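Local coordinates for protein sulfoquinovosidase (Escherichia coli, PDB 5AEG) that hydrolyses sulfoquinovosyl diacylglycerides and simple sulfoquinovosides such as sulfoquinovosyl glycerol, releasing sulfoquinovose for sulfoglycolysis, at residues Arg27-His32 against Leu224-Ala229; Ala70-Ser75 against Trp79-Ser84; Thr274-Asn277 against Lys281-Gly284. All blocks are in the same frame, centred on the assembly; numbering follows the deposited sequence.

In the fold
Contacts 1 and 2 belong to the N-terminal beta-rich part of the chain, contact 3 to the TIM barrel that carries the catalytic nucleophile Asp405 and the probable proton donor Asp472. The centres of contacts 1 and 2 are about 17 Å apart, and they touch: His32, at the end of strand 27-32, packs its CE1 3.7 Å from CE1 of Phe83, and its ring also approaches Ala70. In sequence, contact 2 falls between the strands of contact 1. Contact 3 lies across the centre of the chain, about 52 Å from contact 1 and about 66 Å from contact 2, centre to centre. All three lie away from the active site and the calcium site of Gln153, Gly154, Asp472 and Asp481.

Contact 1: residues Arg27-His32 against Leu224-Ala229; sequences RLILTH and LRFECA
Arg27 lays its guanidinium group over the side chain of Cys228, with Cys228 CB 3.4 Å above the centre of the flat group. The sulfur lies over the same face, toward the NE end, with Cys228 SG 3.6 Å from Arg27 NE. At the edge of the guanidinium, in its plane, the carbonyl oxygen Ala229 O stands 3.2 Å from Arg27 NH2. Further along, a second and purely apolar touch joins the strands, where Ile29 CG2 comes over one face of the Phe226 ring, 4.1 Å from Phe226 CZ. Here the methyl branch CG2, opposite the backbone N about the first torsion, does the touching.

Next outward are the groups that hold the arginine. Its chain bends about the CB-CG bond (chi2 67°) and then runs extended to the guanidinium, whose NE is hydrogen-bonded to Gln191 O and NH1 to Gln25 O, with a weak hydrogen bond from NH2 to Lys192 O. Phe24 of strand 20-24 touches both Ile29 and Cys228, while Leu121 of strand 116-122 and Leu103 and Leu105 of strand 103-109 pack on Phe226. Ile29 and Leu30 both face Leu22 in a classic beta bulge.

The strands do not pair here: Arg27 and Cys228 are 8.7 Å apart at their CA atoms, so side chains span the gap between the three-stranded sheet of 9-12, 20-24 and 27-32 and strand 221-228. Lacking the guanidinium, an alanine here is likely to leave a gap over the Cys228 side chain and the carbonyls of Gln191 and Gln25 without this donor. Arginine suits this border because its flat face can lie on a thiol and methylene while its N-H groups, spread round the rim, serve backbone carbonyls, which probably lets the positive group be accommodated by neutral oxygens.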
ATOM      1  N   ARG A  27      14.971  -9.894 -23.959  1.00 27.92           N
ATOM      2  CA  ARG A  27      13.605 -10.309 -23.629  1.00 23.39           C
ATOM      3  C   ARG A  27      12.682  -9.954 -24.817  1.00 22.50           C
ATOM      4  O   ARG A  27      12.714  -8.840 -25.288  1.00 26.81           O
ATOM      5  CB  ARG A  27      13.131  -9.427 -22.430  1.00 24.66           C
ATOM      6  CG  ARG A  27      13.678  -9.794 -21.086  1.00 26.75           C
ATOM      7  CD  ARG A  27      15.151  -9.586 -20.880  1.00 27.52           C
ATOM      8  NE  ARG A  27      15.508  -9.606 -19.449  1.00 29.21           N
ATOM      9  CZ  ARG A  27      16.718  -9.320 -18.956  1.00 34.85           C
ATOM     10  NH1 ARG A  27      17.722  -8.993 -19.752  1.00 34.18           N
ATOM     11  NH2 ARG A  27      16.907  -9.300 -17.651  1.00 30.94           N
ATOM     12  N   LEU A  28      11.887 -10.886 -25.253  1.00 24.38           N
ATOM     13  CA  LEU A  28      10.923 -10.634 -26.262  1.00 27.48           C
ATOM     14  C   LEU A  28       9.766  -9.826 -25.608  1.00 31.39           C
ATOM     15  O   LEU A  28       9.104 -10.352 -24.745  1.00 28.12           O
ATOM     16  CB  LEU A  28      10.384 -11.953 -26.767  1.00 29.64           C
ATOM     17  CG  LEU A  28       9.273 -11.891 -27.837  1.00 28.66           C
ATOM     18  CD1 LEU A  28       9.813 -11.166 -29.059  1.00 34.56           C
ATOM     19  CD2 LEU A  28       8.679 -13.193 -28.221  1.00 29.88           C
ATOM     20  N   ILE A  29       9.594  -8.584 -26.024  1.00 27.02           N
ATOM     21  CA  ILE A  29       8.590  -7.614 -25.501  1.00 28.31           C
ATOM     22  C   ILE A  29       7.317  -7.532 -26.356  1.00 33.71           C
ATOM     23  O   ILE A  29       6.207  -7.627 -25.789  1.00 30.94           O
ATOM     24  CB  ILE A  29       9.211  -6.205 -25.294  1.00 30.18           C
ATOM     25  CG1 ILE A  29      10.341  -6.198 -24.233  1.00 34.84           C
ATOM     26  CG2 ILE A  29       8.188  -5.184 -24.808  1.00 34.12           C
ATOM     27  CD1 ILE A  29      10.042  -6.691 -22.811  1.00 36.31           C
ATOM     28  N   LEU A  30       7.461  -7.402 -27.706  1.00 29.97           N
ATOM     29  CA  LEU A  30       6.318  -7.319 -28.646  1.00 29.42           C
ATOM     30  C   LEU A  30       6.497  -8.253 -29.830  1.00 31.44           C
ATOM     31  O   LEU A  30       7.634  -8.387 -30.343  1.00 28.48           O
ATOM     32  CB  LEU A  30       6.206  -5.914 -29.219  1.00 33.45           C
ATOM     33  CG  LEU A  30       6.121  -4.719 -28.310  1.00 36.97           C
ATOM     34  CD1 LEU A  30       6.209  -3.408 -29.084  1.00 39.28           C
ATOM     35  CD2 LEU A  30       4.792  -4.753 -27.548  1.00 34.93           C
ATOM     36  N   THR A  31       5.437  -8.951 -30.215  1.00 31.06           N
ATOM     37  CA  THR A  31       5.356  -9.641 -31.503  1.00 36.18           C
ATOM     38  C   THR A  31       4.013  -9.281 -32.096  1.00 36.61           C
ATOM     39  O   THR A  31       3.042  -9.166 -31.378  1.00 30.96           O
ATOM     40  CB  THR A  31       5.282 -11.132 -31.391  1.00 37.86           C
ATOM     41  OG1 THR A  31       4.157 -11.430 -30.578  1.00 46.30           O
ATOM     42  CG2 THR A  31       6.457 -11.626 -30.716  1.00 44.49           C
ATOM     43  N   HIS A  32       3.984  -9.100 -33.404  1.00 29.60           N
ATOM     44  CA  HIS A  32       2.811  -8.603 -34.142  1.00 32.12           C
ATOM     45  C   HIS A  32       2.815  -9.232 -35.516  1.00 36.52           C
ATOM     46  O   HIS A  32       3.828  -9.166 -36.205  1.00 31.34           O
ATOM     47  CB  HIS A  32       2.912  -7.101 -34.369  1.00 32.82           C
ATOM     48  CG  HIS A  32       1.821  -6.546 -35.227  1.00 36.10           C
ATOM     49  ND1 HIS A  32       0.592  -6.168 -34.720  1.00 38.81           N
ATOM     50  CD2 HIS A  32       1.764  -6.277 -36.554  1.00 38.26           C
ATOM     51  CE1 HIS A  32      -0.183  -5.715 -35.692  1.00 35.95           C
ATOM     52  NE2 HIS A  32       0.506  -5.758 -36.814  1.00 37.80           N
ATOM     53  N   LEU A 224       4.656   3.650 -21.625  1.00 24.72           N
ATOM     54  CA  LEU A 224       5.173   2.532 -20.833  1.00 23.66           C
ATOM     55  C   LEU A 224       6.709   2.571 -20.829  1.00 27.59           C
ATOM     56  O   LEU A 224       7.324   2.821 -21.862  1.00 23.91           O
ATOM     57  CB  LEU A 224       4.759   1.199 -21.453  1.00 22.95           C
ATOM     58  CG  LEU A 224       3.290   0.968 -21.737  1.00 26.05           C
ATOM     59  CD1 LEU A 224       2.888   1.558 -23.105  1.00 28.85           C
ATOM     60  CD2 LEU A 224       2.947  -0.511 -21.638  1.00 27.52           C
ATOM     61  N   ARG A 225       7.322   2.255 -19.709  1.00 23.96           N
ATOM     62  CA  ARG A 225       8.789   2.238 -19.598  1.00 27.78           C
ATOM     63  C   ARG A 225       9.190   0.917 -19.048  1.00 27.86           C
ATOM     64  O   ARG A 225       8.510   0.388 -18.165  1.00 25.84           O
ATOM     65  CB  ARG A 225       9.250   3.251 -18.590  1.00 31.55           C
ATOM     66  CG  ARG A 225       9.339   4.687 -19.095  1.00 40.78           C
ATOM     67  CD  ARG A 225       9.412   5.619 -17.865  1.00 39.37           C
ATOM     68  NE  ARG A 225       8.531   6.745 -18.046  1.00 48.63           N
ATOM     69  CZ  ARG A 225       8.828   7.759 -18.832  1.00 48.68           C
ATOM     70  NH1 ARG A 225      10.005   7.791 -19.431  1.00 51.59           N
ATOM     71  NH2 ARG A 225       7.964   8.725 -19.000  1.00 46.93           N
ATOM     72  N   PHE A 226      10.314   0.381 -19.538  1.00 27.20           N
ATOM     73  CA  PHE A 226      10.842  -0.921 -19.082  1.00 23.45           C
ATOM     74  C   PHE A 226      12.326  -0.794 -18.770  1.00 28.39           C
ATOM     75  O   PHE A 226      13.083   0.035 -19.418  1.00 30.78           O
ATOM     76  CB  PHE A 226      10.710  -2.027 -20.102  1.00 26.45           C
ATOM     77  CG  PHE A 226       9.347  -2.260 -20.641  1.00 22.63           C
ATOM     78  CD1 PHE A 226       8.740  -1.332 -21.471  1.00 24.36           C
ATOM     79  CD2 PHE A 226       8.684  -3.450 -20.378  1.00 23.55           C
ATOM     80  CE1 PHE A 226       7.520  -1.576 -22.008  1.00 26.38           C
ATOM     81  CE2 PHE A 226       7.457  -3.712 -20.924  1.00 24.97           C
ATOM     82  CZ  PHE A 226       6.862  -2.752 -21.746  1.00 27.73           C
ATOM     83  N   GLU A 227      12.780  -1.516 -17.743  1.00 28.11           N
ATOM     84  CA  GLU A 227      14.235  -1.728 -17.553  1.00 27.05           C
ATOM     85  C   GLU A 227      14.406  -3.139 -17.152  1.00 29.35           C
ATOM     86  O   GLU A 227      13.534  -3.714 -16.497  1.00 25.56           O
ATOM     87  CB  GLU A 227      14.859  -0.913 -16.480  1.00 34.12           C
ATOM     88  CG  GLU A 227      15.331   0.430 -16.816  1.00 35.40           C
ATOM     89  CD  GLU A 227      16.054   1.116 -15.667  1.00 36.16           C
ATOM     90  OE1 GLU A 227      15.354   1.670 -14.778  1.00 32.45           O
ATOM     91  OE2 GLU A 227      17.308   1.228 -15.732  1.00 32.62           O
ATOM     92  N   CYS A 228      15.582  -3.698 -17.465  1.00 25.97           N
ATOM     93  CA  CYS A 228      15.964  -5.034 -17.072  1.00 25.08           C
ATOM     94  C   CYS A 228      17.107  -4.960 -16.050  1.00 26.08           C
ATOM     95  O   CYS A 228      17.707  -3.902 -15.818  1.00 28.68           O
ATOM     96  CB  CYS A 228      16.470  -5.854 -18.263  1.00 31.04           C
ATOM     97  SG  CYS A 228      15.318  -6.050 -19.617  1.00 32.32           S
ATOM     98  N   ALA A 229      17.344  -6.100 -15.405  1.00 27.11           N
ATOM     99  CA  ALA A 229      18.488  -6.249 -14.536  1.00 26.91           C
ATOM    100  C   ALA A 229      18.851  -7.703 -14.356  1.00 24.60           C
ATOM    101  O   ALA A 229      18.096  -8.612 -14.709  1.00 26.61           O
ATOM    102  CB  ALA A 229      18.289  -5.475 -13.197  1.00 27.59           C
TER

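Contact 2: residues Ala70-Ser75 against Trp79-Ser84; sequences AIVSQS and WLIHFS
The indole of Trp79 stacks on Phe11 of strand 9-12 and lies beside Val72, whose CG1 is 3.8 Å from Trp79 CD1; Gln74, which is poorly ordered, runs alongside the same ring. Val72 CG1 reaches it because it stands opposite its own backbone N (chi1 -177°). At the His82 imidazole the carbonyl oxygen Ile71 O lies at the edge, in the ring plane. One face of the Phe83 ring carries Ile81 CG2, toward the rim, and that methyl packs 3.9 Å from Ala70 CB. A small alanine suits this place, between an isoleucine and a broad ring.

Behind these groups is a regular antiparallel ladder, with 163° between the strands' N-to-C directions. Ile71 and His82 form one hydrogen-bonded pair, with His82 N donating a hydrogen bond to Ile71 O at 2.8 Å. Ser73 and Leu80 form the next, and Leu80 N meets Ser73 O almost straight, with an angle of 174° at the hydrogen. Ser73 OG adds a weak bond to Leu80 O, already the acceptor for Ser73 N.

The two strands make a beta hairpin, with the exposed Ile71 and His82 side chains on one face. On the other, Ala70 lies beside His32 of strand 27-32, while Val72, Ile81 and Phe83 turn toward strands 9-12 and 20-24: Phe11 touches Val72 and Ile81, and Phe20 touches Ile81 and Phe83. Strand 89-97 continues the sheet beyond 79-84.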
ATOM      1  N   ALA A  70       0.723  -2.697 -40.061  1.00 28.58           N
ATOM      2  CA  ALA A  70       1.765  -1.860 -39.513  1.00 33.27           C
ATOM      3  C   ALA A  70       2.783  -1.441 -40.586  1.00 36.55           C
ATOM      4  O   ALA A  70       3.239  -2.282 -41.334  1.00 38.99           O
ATOM      5  CB  ALA A  70       2.504  -2.604 -38.426  1.00 34.08           C
ATOM      6  N   ILE A  71       3.149  -0.162 -40.576  1.00 32.55           N
ATOM      7  CA  ILE A  71       4.279   0.356 -41.361  1.00 36.61           C
ATOM      8  C   ILE A  71       5.286   0.969 -40.417  1.00 38.23           C
ATOM      9  O   ILE A  71       4.962   1.846 -39.590  1.00 37.25           O
ATOM     10  CB  ILE A  71       3.837   1.451 -42.326  1.00 34.15           C
ATOM     11  CG1 ILE A  71       2.813   0.902 -43.305  1.00 34.31           C
ATOM     12  CG2 ILE A  71       5.050   2.017 -43.107  1.00 40.23           C
ATOM     13  CD1 ILE A  71       2.179   1.988 -44.177  1.00 33.80           C
ATOM     14  N   VAL A  72       6.515   0.521 -40.576  1.00 36.11           N
ATOM     15  CA  VAL A  72       7.629   0.930 -39.725  1.00 39.80           C
ATOM     16  C   VAL A  72       8.531   1.914 -40.427  1.00 45.06           C
ATOM     17  O   VAL A  72       8.910   1.672 -41.561  1.00 47.62           O
ATOM     18  CB  VAL A  72       8.477  -0.298 -39.372  1.00 47.72           C
ATOM     19  CG1 VAL A  72       9.605   0.085 -38.411  1.00 47.28           C
ATOM     20  CG2 VAL A  72       7.588  -1.387 -38.775  1.00 44.06           C
ATOM     21  N   SER A  73       8.826   3.034 -39.795  1.00 47.45           N
ATOM     22  CA  SER A  73       9.977   3.840 -40.134  1.00 50.45           C
ATOM     23  C   SER A  73      11.054   3.881 -39.014  1.00 61.65           C
ATOM     24  O   SER A  73      10.726   3.767 -37.797  1.00 46.46           O
ATOM     25  CB  SER A  73       9.521   5.248 -40.415  1.00 56.37           C
ATOM     26  OG  SER A  73       8.677   5.736 -39.391  1.00 62.90           O
ATOM     27  N   GLN A  74      12.324   4.013 -39.444  1.00 56.55           N
ATOM     28  CA  GLN A  74      13.454   4.476 -38.598  1.00 65.53           C
ATOM     29  C   GLN A  74      13.194   5.897 -38.161  1.00 63.45           C
ATOM     30  O   GLN A  74      12.646   6.715 -38.906  1.00 68.99           O
ATOM     31  CB  GLN A  74      14.786   4.471 -39.346  1.00 73.81           C
ATOM     32  CG  GLN A  74      15.487   3.134 -39.341  1.00 80.78           C
ATOM     33  CD  GLN A  74      15.877   2.718 -37.946  1.00 82.78           C
ATOM     34  OE1 GLN A  74      16.052   3.562 -37.060  1.00 97.30           O
ATOM     35  NE2 GLN A  74      16.004   1.423 -37.729  1.00 83.18           N
ATOM     36  N   SER A  75      13.556   6.159 -36.925  1.00 66.11           N
ATOM     37  CA  SER A  75      13.262   7.410 -36.250  1.00 72.48           C
ATOM     38  C   SER A  75      14.652   7.952 -35.768  1.00 69.79           C
ATOM     39  O   SER A  75      15.659   7.196 -35.784  1.00 60.00           O
ATOM     40  CB  SER A  75      12.234   7.112 -35.117  1.00 68.33           C
ATOM     41  OG  SER A  75      11.918   8.214 -34.289  1.00 69.55           O
ATOM     42  N   TRP A  79      12.354   3.865 -33.418  1.00 41.84           N
ATOM     43  CA  TRP A  79      11.406   3.423 -34.424  1.00 41.03           C
ATOM     44  C   TRP A  79      10.054   4.017 -34.224  1.00 40.80           C
ATOM     45  O   TRP A  79       9.616   4.249 -33.099  1.00 39.72           O
ATOM     46  CB  TRP A  79      11.256   1.920 -34.433  1.00 44.53           C
ATOM     47  CG  TRP A  79      12.420   1.169 -34.949  1.00 58.12           C
ATOM     48  CD1 TRP A  79      12.657   0.778 -36.250  1.00 60.16           C
ATOM     49  CD2 TRP A  79      13.516   0.694 -34.182  1.00 63.28           C
ATOM     50  NE1 TRP A  79      13.824   0.064 -36.318  1.00 65.22           N
ATOM     51  CE2 TRP A  79      14.380   0.005 -35.068  1.00 58.87           C
ATOM     52  CE3 TRP A  79      13.856   0.779 -32.830  1.00 66.97           C
ATOM     53  CZ2 TRP A  79      15.551  -0.604 -34.643  1.00 59.33           C
ATOM     54  CZ3 TRP A  79      15.033   0.177 -32.405  1.00 72.91           C
ATOM     55  CH2 TRP A  79      15.868  -0.513 -33.317  1.00 72.21           C
ATOM     56  N   LEU A  80       9.355   4.192 -35.331  1.00 35.66           N
ATOM     57  CA  LEU A  80       7.970   4.671 -35.353  1.00 36.42           C
ATOM     58  C   LEU A  80       7.134   3.672 -36.112  1.00 40.23           C
ATOM     59  O   LEU A  80       7.404   3.413 -37.287  1.00 40.48           O
ATOM     60  CB  LEU A  80       7.877   6.068 -35.940  1.00 40.14           C
ATOM     61  CG  LEU A  80       6.455   6.658 -36.072  1.00 47.31           C
ATOM     62  CD1 LEU A  80       5.804   6.848 -34.714  1.00 47.67           C
ATOM     63  CD2 LEU A  80       6.530   7.987 -36.807  1.00 49.22           C
ATOM     64  N   ILE A  81       6.179   3.026 -35.412  1.00 30.87           N
ATOM     65  CA  ILE A  81       5.218   2.111 -36.018  1.00 32.27           C
ATOM     66  C   ILE A  81       3.864   2.789 -36.211  1.00 33.62           C
ATOM     67  O   ILE A  81       3.261   3.326 -35.256  1.00 28.27           O
ATOM     68  CB  ILE A  81       5.088   0.822 -35.220  1.00 33.19           C
ATOM     69  CG1 ILE A  81       6.485   0.295 -34.934  1.00 39.96           C
ATOM     70  CG2 ILE A  81       4.295  -0.164 -35.989  1.00 30.73           C
ATOM     71  CD1 ILE A  81       6.550  -1.034 -34.240  1.00 43.51           C
ATOM     72  N   HIS A  82       3.449   2.834 -37.474  1.00 33.41           N
ATOM     73  CA  HIS A  82       2.094   3.257 -37.831  1.00 35.04           C
ATOM     74  C   HIS A  82       1.190   2.062 -37.853  1.00 33.05           C
ATOM     75  O   HIS A  82       1.297   1.209 -38.733  1.00 28.79           O
ATOM     76  CB  HIS A  82       2.054   3.940 -39.172  1.00 38.63           C
ATOM     77  CG  HIS A  82       2.801   5.219 -39.214  1.00 51.09           C
ATOM     78  ND1 HIS A  82       2.192   6.436 -38.991  1.00 60.46           N
ATOM     79  CD2 HIS A  82       4.100   5.485 -39.505  1.00 57.78           C
ATOM     80  CE1 HIS A  82       3.094   7.398 -39.102  1.00 56.87           C
ATOM     81  NE2 HIS A  82       4.255   6.847 -39.422  1.00 61.62           N
ATOM     82  N   PHE A  83       0.290   1.959 -36.870  1.00 27.14           N
ATOM     83  CA  PHE A  83      -0.687   0.844 -36.925  1.00 25.26           C
ATOM     84  C   PHE A  83      -1.999   1.350 -37.536  1.00 23.43           C
ATOM     85  O   PHE A  83      -2.415   2.471 -37.278  1.00 26.04           O
ATOM     86  CB  PHE A  83      -1.036   0.312 -35.487  1.00 25.47           C
ATOM     87  CG  PHE A  83       0.062  -0.443 -34.829  1.00 24.22           C
ATOM     88  CD1 PHE A  83       0.204  -1.764 -35.018  1.00 25.54           C
ATOM     89  CD2 PHE A  83       0.918   0.205 -33.979  1.00 23.89           C
ATOM     90  CE1 PHE A  83       1.193  -2.493 -34.389  1.00 28.14           C
ATOM     91  CE2 PHE A  83       1.891  -0.501 -33.306  1.00 26.29           C
ATOM     92  CZ  PHE A  83       2.052  -1.818 -33.523  1.00 25.98           C
ATOM     93  N   SER A  84      -2.698   0.479 -38.246  1.00 23.59           N
ATOM     94  CA  SER A  84      -3.871   0.922 -38.831  1.00 25.33           C
ATOM     95  C   SER A  84      -4.764  -0.254 -39.154  1.00 24.82           C
ATOM     96  O   SER A  84      -4.402  -1.438 -39.069  1.00 24.18           O
ATOM     97  CB  SER A  84      -3.557   1.791 -40.095  1.00 26.56           C
ATOM     98  OG  SER A  84      -3.074   0.899 -41.070  1.00 25.24           O
TER

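Contact 3: residues Thr274-Asn277 against Lys281-Gly284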
ATOM      1  N   THR A 274      -0.047   2.060  32.866  1.00 25.85           N
ATOM      2  CA  THR A 274      -0.260   0.655  33.057  1.00 27.10           C
ATOM      3  C   THR A 274       0.715  -0.218  32.222  1.00 25.80           C
ATOM      4  O   THR A 274       1.265  -1.217  32.730  1.00 25.70           O
ATOM      5  CB  THR A 274      -1.696   0.300  32.659  1.00 30.10           C
ATOM      6  OG1 THR A 274      -2.590   0.962  33.553  1.00 30.04           O
ATOM      7  CG2 THR A 274      -1.951  -1.197  32.647  1.00 28.72           C
ATOM      8  N   MET A 275       0.885   0.168  30.961  1.00 21.90           N
ATOM      9  CA  MET A 275       1.794  -0.599  30.067  1.00 23.11           C
ATOM     10  C   MET A 275       3.252  -0.418  30.481  1.00 22.90           C
ATOM     11  O   MET A 275       3.984  -1.424  30.592  1.00 22.63           O
ATOM     12  CB  MET A 275       1.592  -0.182  28.625  1.00 24.35           C
ATOM     13  CG  MET A 275       0.178  -0.550  28.110  1.00 22.30           C
ATOM     14  SD  MET A 275      -0.374  -2.233  28.232  1.00 23.88           S
ATOM     15  CE  MET A 275       0.306  -2.930  26.709  1.00 24.02           C
ATOM     16  N   ARG A 276       3.659   0.836  30.644  1.00 22.90           N
ATOM     17  CA  ARG A 276       5.061   1.150  30.994  1.00 26.16           C
ATOM     18  C   ARG A 276       5.416   0.494  32.335  1.00 27.88           C
ATOM     19  O   ARG A 276       6.528  -0.066  32.452  1.00 26.33           O
ATOM     20  CB  ARG A 276       5.297   2.623  31.093  1.00 30.55           C
ATOM     21  CG  ARG A 276       5.689   3.289  29.809  1.00 34.73           C
ATOM     22  CD  ARG A 276       6.134   4.696  30.062  1.00 41.07           C
ATOM     23  NE  ARG A 276       5.294   5.442  31.078  1.00 54.11           N
ATOM     24  CZ  ARG A 276       5.273   6.775  31.199  1.00 49.17           C
ATOM     25  NH1 ARG A 276       6.054   7.529  30.429  1.00 42.97           N
ATOM     26  NH2 ARG A 276       4.468   7.368  32.088  1.00 53.68           N
ATOM     27  N   ASN A 277       4.505   0.515  33.317  1.00 28.10           N
ATOM     28  CA  ASN A 277       4.824  -0.044  34.629  1.00 30.89           C
ATOM     29  C   ASN A 277       4.845  -1.544  34.683  1.00 32.17           C
ATOM     30  O   ASN A 277       5.384  -2.085  35.604  1.00 29.28           O
ATOM     31  CB  ASN A 277       3.881   0.467  35.743  1.00 33.66           C
ATOM     32  CG  ASN A 277       3.961   1.950  35.954  1.00 33.52           C
ATOM     33  OD1 ASN A 277       4.879   2.650  35.529  1.00 35.32           O
ATOM     34  ND2 ASN A 277       2.957   2.455  36.583  1.00 35.07           N
ATOM     35  N   LYS A 281       7.665  -1.779  26.378  1.00 21.31           N
ATOM     36  CA  LYS A 281       8.389  -0.716  25.725  1.00 21.74           C
ATOM     37  C   LYS A 281       7.388   0.046  24.860  1.00 23.96           C
ATOM     38  O   LYS A 281       6.885  -0.534  23.851  1.00 20.35           O
ATOM     39  CB  LYS A 281       9.526  -1.235  24.838  1.00 23.38           C
ATOM     40  CG  LYS A 281      10.498  -2.222  25.490  1.00 28.41           C
ATOM     41  CD  LYS A 281      11.044  -1.660  26.777  1.00 30.44           C
ATOM     42  CE  LYS A 281      12.276  -2.456  27.227  1.00 37.44           C
ATOM     43  NZ  LYS A 281      11.801  -3.688  27.893  1.00 44.17           N
ATOM     44  N   VAL A 282       7.176   1.299  25.216  1.00 22.90           N
ATOM     45  CA  VAL A 282       6.146   2.148  24.597  1.00 22.53           C
ATOM     46  C   VAL A 282       6.847   3.351  24.049  1.00 24.35           C
ATOM     47  O   VAL A 282       7.501   4.085  24.804  1.00 26.91           O
ATOM     48  CB  VAL A 282       5.061   2.596  25.589  1.00 20.81           C
ATOM     49  CG1 VAL A 282       3.999   3.447  24.879  1.00 22.87           C
ATOM     50  CG2 VAL A 282       4.339   1.439  26.202  1.00 21.14           C
ATOM     51  N   ASN A 283       6.735   3.579  22.750  1.00 21.39           N
ATOM     52  CA  ASN A 283       7.377   4.739  22.130  1.00 22.84           C
ATOM     53  C   ASN A 283       6.415   5.873  21.806  1.00 23.00           C
ATOM     54  O   ASN A 283       6.814   6.958  21.268  1.00 22.59           O
ATOM     55  CB  ASN A 283       8.139   4.328  20.885  1.00 23.96           C
ATOM     56  CG  ASN A 283       7.242   4.002  19.683  1.00 22.82           C
ATOM     57  OD1 ASN A 283       6.043   3.779  19.811  1.00 23.37           O
ATOM     58  ND2 ASN A 283       7.846   3.991  18.514  1.00 24.30           N
ATOM     59  N   GLY A 284       5.131   5.619  22.040  1.00 20.75           N
ATOM     60  CA  GLY A 284       4.121   6.558  21.526  1.00 21.19           C
ATOM     61  C   GLY A 284       2.707   6.257  21.906  1.00 19.83           C
ATOM     62  O   GLY A 284       2.360   5.129  22.239  1.00 19.59           O
TER
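Helical backbone at Met275 and Arg276 gives way, after a short connection, to extended backbone at Val282, with Arg276 and Lys281 6.5 Å apart at their CA atoms. This is the helix-to-strand step of a beta-alpha-beta unit, strand 257-260, helix 265-277 and strand 282-286, in the TIM barrel of this family 31 glycoside hydrolase.

Val282 carries the contact from the strand. Its side chain points toward the helix, where the methyl CG2 packs against the base of Met275 and, more loosely, the aliphatic part of Arg276. A beta-branched valine fits an extended strand and offers a compact apolar surface to the helix. Methionine suits the buried side because its flexible chain, bent at both chi2 and chi3, leads its thioether away from Val282; the side chain also touches Phe548, Ile555 and Phe558. Leu259 of strand 257-260 touches both Met275 and Val282, adding to the apolar layer between helix and barrel strands.

Arginine serves at the margin: its CG lies near the valine while the guanidinium extends to salt bridges with Asp273 and Glu326. The closest approach across the two segments is Met275 CB to Val282 CG2, at 4.0 Å.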